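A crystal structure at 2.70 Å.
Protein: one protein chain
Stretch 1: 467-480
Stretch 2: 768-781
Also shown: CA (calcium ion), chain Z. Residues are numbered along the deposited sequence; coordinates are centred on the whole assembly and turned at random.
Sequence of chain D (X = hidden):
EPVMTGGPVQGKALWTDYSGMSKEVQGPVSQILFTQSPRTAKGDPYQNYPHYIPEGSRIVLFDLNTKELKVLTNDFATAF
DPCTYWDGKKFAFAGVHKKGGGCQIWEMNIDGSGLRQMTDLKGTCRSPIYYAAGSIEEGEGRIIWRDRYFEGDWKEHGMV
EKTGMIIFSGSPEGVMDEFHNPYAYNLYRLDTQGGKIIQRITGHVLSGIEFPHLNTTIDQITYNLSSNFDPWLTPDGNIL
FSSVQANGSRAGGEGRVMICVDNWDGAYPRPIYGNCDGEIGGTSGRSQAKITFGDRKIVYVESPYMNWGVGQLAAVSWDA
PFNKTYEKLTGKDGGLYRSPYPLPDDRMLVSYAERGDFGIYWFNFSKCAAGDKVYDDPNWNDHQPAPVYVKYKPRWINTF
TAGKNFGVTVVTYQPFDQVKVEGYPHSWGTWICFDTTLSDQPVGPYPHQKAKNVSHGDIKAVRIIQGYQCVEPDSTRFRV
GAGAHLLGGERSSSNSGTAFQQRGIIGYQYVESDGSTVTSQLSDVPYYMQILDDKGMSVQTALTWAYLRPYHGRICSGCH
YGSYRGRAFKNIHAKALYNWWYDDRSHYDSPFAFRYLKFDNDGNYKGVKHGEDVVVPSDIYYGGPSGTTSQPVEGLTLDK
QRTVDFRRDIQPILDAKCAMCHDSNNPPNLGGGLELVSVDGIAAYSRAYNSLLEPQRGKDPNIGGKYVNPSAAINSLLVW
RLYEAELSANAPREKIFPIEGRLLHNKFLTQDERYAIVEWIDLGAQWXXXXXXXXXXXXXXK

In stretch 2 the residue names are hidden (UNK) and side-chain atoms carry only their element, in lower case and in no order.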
# COMPACT_ATOMS: atom_id res chain seq x y z
N GLY D 467 17.27 -10.11 18.84
CA GLY D 467 16.19 -11.03 18.52
C GLY D 467 16.46 -12.44 19.00
O GLY D 467 17.51 -13.02 18.71
N TYR D 468 15.50 -13.01 19.72
CA TYR D 468 15.59 -14.39 20.16
C TYR D 468 14.85 -15.30 19.19
O TYR D 468 13.70 -15.05 18.85
CB TYR D 468 15.01 -14.57 21.57
CG TYR D 468 15.69 -13.73 22.63
CD1 TYR D 468 17.01 -13.33 22.50
CD2 TYR D 468 15.00 -13.35 23.78
CE1 TYR D 468 17.62 -12.56 23.48
CE2 TYR D 468 15.60 -12.59 24.76
CZ TYR D 468 16.91 -12.20 24.60
OH TYR D 468 17.52 -11.44 25.58
N GLN D 469 15.53 -16.35 18.73
CA GLN D 469 14.92 -17.32 17.84
C GLN D 469 13.79 -18.03 18.58
O GLN D 469 13.87 -18.26 19.78
CB GLN D 469 15.95 -18.32 17.34
CG GLN D 469 15.44 -19.27 16.26
CD GLN D 469 15.13 -18.56 14.95
OE1 GLN D 469 16.00 -18.41 14.10
NE2 GLN D 469 13.88 -18.13 14.79
N CYS D 470 12.74 -18.39 17.85
CA CYS D 470 11.60 -19.05 18.47
C CYS D 470 11.78 -20.56 18.42
O CYS D 470 11.70 -21.17 17.35
CB CYS D 470 10.30 -18.64 17.78
SG CYS D 470 8.81 -19.39 18.48
N VAL D 471 12.01 -21.15 19.58
CA VAL D 471 12.20 -22.59 19.68
C VAL D 471 11.22 -23.18 20.70
O VAL D 471 11.27 -22.88 21.89
CB VAL D 471 13.66 -22.96 20.06
CG1 VAL D 471 14.58 -22.68 18.88
CG2 VAL D 471 14.13 -22.18 21.28
N GLU D 472 10.30 -24.00 20.20
CA GLU D 472 9.27 -24.58 21.04
C GLU D 472 9.14 -26.08 20.77
O GLU D 472 8.29 -26.50 19.99
CB GLU D 472 7.93 -23.88 20.80
CG GLU D 472 7.96 -22.37 21.01
CD GLU D 472 8.01 -21.98 22.47
OE1 GLU D 472 7.76 -22.85 23.33
OE2 GLU D 472 8.30 -20.80 22.76
N PRO D 473 10.01 -26.88 21.41
CA PRO D 473 10.05 -28.33 21.21
C PRO D 473 8.79 -29.03 21.70
O PRO D 473 8.36 -30.02 21.09
CB PRO D 473 11.27 -28.76 22.04
CG PRO D 473 11.40 -27.70 23.08
CD PRO D 473 10.99 -26.43 22.41
N ASP D 474 8.20 -28.54 22.78
CA ASP D 474 6.98 -29.12 23.33
C ASP D 474 5.76 -28.43 22.74
O ASP D 474 5.53 -27.24 22.96
CB ASP D 474 6.97 -29.01 24.86
CG ASP D 474 5.77 -29.69 25.48
OD1 ASP D 474 5.20 -30.60 24.84
OD2 ASP D 474 5.41 -29.32 26.62
N SER D 475 4.97 -29.19 21.98
CA SER D 475 3.84 -28.63 21.24
C SER D 475 2.63 -28.36 22.13
O SER D 475 1.66 -27.74 21.69
CB SER D 475 3.45 -29.57 20.09
OG SER D 475 3.08 -30.85 20.58
N THR D 476 2.69 -28.83 23.37
CA THR D 476 1.59 -28.60 24.30
C THR D 476 1.75 -27.25 25.00
O THR D 476 0.81 -26.74 25.61
CB THR D 476 1.50 -29.72 25.36
OG1 THR D 476 2.62 -29.66 26.24
CG2 THR D 476 1.46 -31.08 24.68
N ARG D 477 2.95 -26.68 24.93
CA ARG D 477 3.22 -25.37 25.53
C ARG D 477 3.19 -24.20 24.54
O ARG D 477 3.35 -23.05 24.94
CB ARG D 477 4.57 -25.40 26.24
CG ARG D 477 4.60 -26.26 27.49
CD ARG D 477 3.89 -25.57 28.65
NE ARG D 477 4.64 -24.41 29.13
CZ ARG D 477 4.28 -23.66 30.16
NH1 ARG D 477 3.17 -23.95 30.84
NH2 ARG D 477 5.02 -22.63 30.53
N PHE D 478 2.98 -24.49 23.25
CA PHE D 478 3.05 -23.43 22.24
C PHE D 478 1.95 -23.53 21.19
O PHE D 478 1.67 -24.61 20.66
CB PHE D 478 4.42 -23.45 21.55
CG PHE D 478 4.56 -22.46 20.43
CD1 PHE D 478 4.71 -21.10 20.70
CD2 PHE D 478 4.56 -22.87 19.11
CE1 PHE D 478 4.84 -20.19 19.67
CE2 PHE D 478 4.69 -21.96 18.08
CZ PHE D 478 4.83 -20.62 18.36
N ARG D 479 1.34 -22.39 20.88
CA ARG D 479 0.25 -22.33 19.91
C ARG D 479 0.38 -21.11 18.99
O ARG D 479 0.63 -20.00 19.46
CB ARG D 479 -1.10 -22.31 20.62
CG ARG D 479 -2.30 -22.31 19.69
CD ARG D 479 -2.35 -23.57 18.86
NE ARG D 479 -3.38 -23.50 17.82
CZ ARG D 479 -4.64 -23.89 17.98
NH1 ARG D 479 -5.03 -24.39 19.15
NH2 ARG D 479 -5.50 -23.79 16.98
N VAL D 480 0.20 -21.32 17.69
CA VAL D 480 0.25 -20.24 16.72
C VAL D 480 -1.14 -19.66 16.47
O VAL D 480 -2.10 -20.40 16.27
CB VAL D 480 0.85 -20.72 15.38
CG1 VAL D 480 0.86 -19.59 14.36
CG2 VAL D 480 2.26 -21.26 15.59
N UNK D 768 5.18 -13.66 26.39
CA UNK D 768 6.20 -14.61 26.79
C UNK D 768 7.49 -14.22 26.07
O UNK D 768 7.64 -14.47 24.87
c UNK D 768 5.76 -16.03 26.43
c UNK D 768 6.48 -17.08 27.22
o UNK D 768 7.70 -16.95 27.42
o UNK D 768 5.82 -18.05 27.65
N UNK D 769 8.41 -13.61 26.80
CA UNK D 769 9.69 -13.19 26.24
C UNK D 769 10.82 -14.15 26.58
O UNK D 769 11.97 -13.92 26.21
o UNK D 769 9.99 -11.11 24.39
n UNK D 769 9.74 -9.49 25.93
c UNK D 769 9.92 -10.76 25.57
c UNK D 769 10.04 -11.77 26.70
N UNK D 770 10.49 -15.22 27.30
CA UNK D 770 11.47 -16.24 27.64
C UNK D 770 11.32 -17.44 26.70
O UNK D 770 10.36 -18.19 26.81
c UNK D 770 11.39 -15.51 30.05
c UNK D 770 11.32 -16.71 29.10
c UNK D 770 11.16 -15.87 31.50
c UNK D 770 12.38 -17.74 29.44
N UNK D 771 12.29 -17.61 25.78
CA UNK D 771 12.25 -18.67 24.77
C UNK D 771 12.08 -20.07 25.36
O UNK D 771 12.74 -20.41 26.34
c UNK D 771 13.48 -16.75 25.64
c UNK D 771 13.99 -17.11 24.28
c UNK D 771 13.61 -18.54 24.08
N UNK D 772 11.19 -20.86 24.77
CA UNK D 772 10.92 -22.20 25.25
C UNK D 772 9.92 -22.21 26.39
O UNK D 772 9.57 -21.16 26.92
N UNK D 773 9.46 -23.41 26.77
CA UNK D 773 8.52 -23.55 27.89
C UNK D 773 9.15 -23.18 29.23
O UNK D 773 10.26 -23.62 29.53
c UNK D 773 8.15 -25.03 27.85
c UNK D 773 9.30 -25.70 27.17
c UNK D 773 9.79 -24.71 26.16
N UNK D 774 8.45 -22.37 30.02
CA UNK D 774 8.93 -21.96 31.33
C UNK D 774 7.86 -22.13 32.40
O UNK D 774 6.78 -22.66 32.14
c UNK D 774 9.42 -20.51 31.30
o UNK D 774 8.73 -19.22 29.44
c UNK D 774 8.46 -19.58 30.61
o UNK D 774 7.44 -19.21 31.22
N UNK D 775 8.17 -21.69 33.62
CA UNK D 775 7.28 -21.88 34.76
C UNK D 775 6.20 -20.81 34.86
O UNK D 775 5.26 -20.94 35.64
c UNK D 775 9.56 -25.37 35.60
c UNK D 775 8.10 -21.90 36.06
c UNK D 775 10.69 -25.30 36.40
c UNK D 775 9.01 -23.09 36.18
c UNK D 775 10.14 -23.04 36.97
c UNK D 775 8.73 -24.27 35.49
c UNK D 775 10.98 -24.13 37.09
N UNK D 776 6.33 -19.75 34.06
CA UNK D 776 5.35 -18.67 34.08
C UNK D 776 4.10 -19.04 33.29
O UNK D 776 4.18 -19.78 32.31
c UNK D 776 8.39 -17.01 34.19
c UNK D 776 7.04 -16.80 34.43
o UNK D 776 9.94 -15.18 36.93
c UNK D 776 9.36 -16.47 35.02
c UNK D 776 6.68 -16.03 35.54
c UNK D 776 8.98 -15.72 36.11
c UNK D 776 7.65 -15.49 36.37
c UNK D 776 5.98 -17.38 33.53
N UNK D 777 2.93 -18.53 33.73
CA UNK D 777 1.62 -18.85 33.15
C UNK D 777 1.55 -18.70 31.63
O UNK D 777 2.09 -17.74 31.08
c UNK D 777 1.32 -17.60 35.14
c UNK D 777 0.68 -17.85 33.82
c UNK D 777 2.80 -17.64 34.89
N UNK D 778 0.89 -19.64 30.96
CA UNK D 778 0.77 -19.61 29.52
C UNK D 778 -0.03 -20.77 28.95
O UNK D 778 -0.60 -21.57 29.70
N UNK D 779 -0.07 -20.86 27.63
CA UNK D 779 -0.83 -21.88 26.91
C UNK D 779 -0.43 -23.30 27.30
O UNK D 779 0.75 -23.65 27.27
c UNK D 779 -1.30 -22.76 24.55
c UNK D 779 -1.12 -24.81 23.28
c UNK D 779 -0.66 -21.69 25.40
c UNK D 779 -2.64 -22.70 24.20
c UNK D 779 -0.55 -23.83 24.07
o UNK D 779 -3.03 -25.70 22.17
c UNK D 779 -2.46 -24.73 22.95
c UNK D 779 -3.22 -23.67 23.41
N UNK D 780 -1.41 -24.12 27.67
CA UNK D 780 -1.16 -25.51 28.01
C UNK D 780 -2.30 -26.43 27.56
O UNK D 780 -3.47 -26.12 27.78
c UNK D 780 0.44 -27.76 29.36
c UNK D 780 -0.93 -25.66 29.52
c UNK D 780 -0.51 -27.05 31.56
c UNK D 780 -0.73 -27.08 30.05
N UNK D 781 -1.95 -27.55 26.95
CA UNK D 781 -2.91 -28.59 26.60
C UNK D 781 -2.34 -29.97 26.91
O UNK D 781 -3.02 -30.82 27.48
c UNK D 781 -3.33 -28.54 25.12
c UNK D 781 -4.12 -27.27 24.82
c UNK D 781 -2.11 -28.65 24.21
CA CA Z . 8.57 -19.10 27.15
O HOH W 1 11.17 -20.01 21.88
O HOH W 2 8.19 -19.05 24.79
O HOH W 3 2.96 -22.34 27.35
O HOH W 4 6.45 -20.18 27.53

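Position 768 carries two carbons, the second bearing two oxygens: a carboxylate, D768. OD1 lies 2.3 Å from the calcium ion, so the residue serves the metal and leaves stretch 1 untouched.

Position 769 also has two carbons, but the second bears one oxygen and one nitrogen, an amide: N769. Its backbone O meets the ring edge of Y468, 3.9 Å from Y468 CD2.

At 770 four carbons fork at the first, one arm two carbons long. This is I770, its CA-to-CB bond pointing away; the backbone O of I770 binds the calcium ion at 2.0 Å.

Three carbons at 771 close a ring onto the backbone N, which makes P771. P771 CG packs against Y468 CB at 3.9 Å.

Position 772 has no side chain and a phi of 83°, which by itself favours glycine: G772. Its CA comes within 3.4 Å of V471 O in a CA-H...O contact, and its O binds the calcium ion at 2.3 Å.

Position 773 is another three-carbon ring closed onto N, P773. P773 CB lies 3.8 Å from R477 CG, while P773 CD faces P473 CD at 4.3 Å.

Two carbons and two oxygens at 774 give D774. OD2 of D774 holds the calcium ion at 2.3 Å, and OD1 accepts from the backbone N of position 776 at 3.1 Å.

Position 775, one carbon then a bare six-carbon ring, is F775, without contact here. Position 776 adds an oxygen to such a ring: Y776, whose backbone O takes a weak hydrogen bond from R477 NH2 at 3.5 Å, though that nitrogen is less surely placed.

The three-carbon ring at 777 is P777, pointing away. Nothing extends from 778, G778, although a CB would have room.

At 779 one carbon leads to a six-carbon ring bearing an oxygen. R479 CB sits over one face, 3.5 Å from the ring centroid, and the backbone N of F478 approaches the edge. This is Y779.

At 780 four carbons fork at the second: L780; its CD1 reaches R477 CD at 4.1 Å. Position 781 has three carbons forked at the first: V781, whose CG2 lies 3.9 Å from T476 CB.

The contact combines a metal-organised loop with a backbone clasp. Calcium gathers D768, I770, G772 and D774, and water 2, also on the ion, donates to E472 OE2 at 2.7 Å. At the other end, the type I turn from D474 to R477 presents T476 O to V781 N in a 3.2 Å hydrogen bond, while water 3 donates to both R477 O and Y779 O, and the Y779 ring supplies the broad surface.

Stretch 2 768-781: DNIPGPDFYPGYLV
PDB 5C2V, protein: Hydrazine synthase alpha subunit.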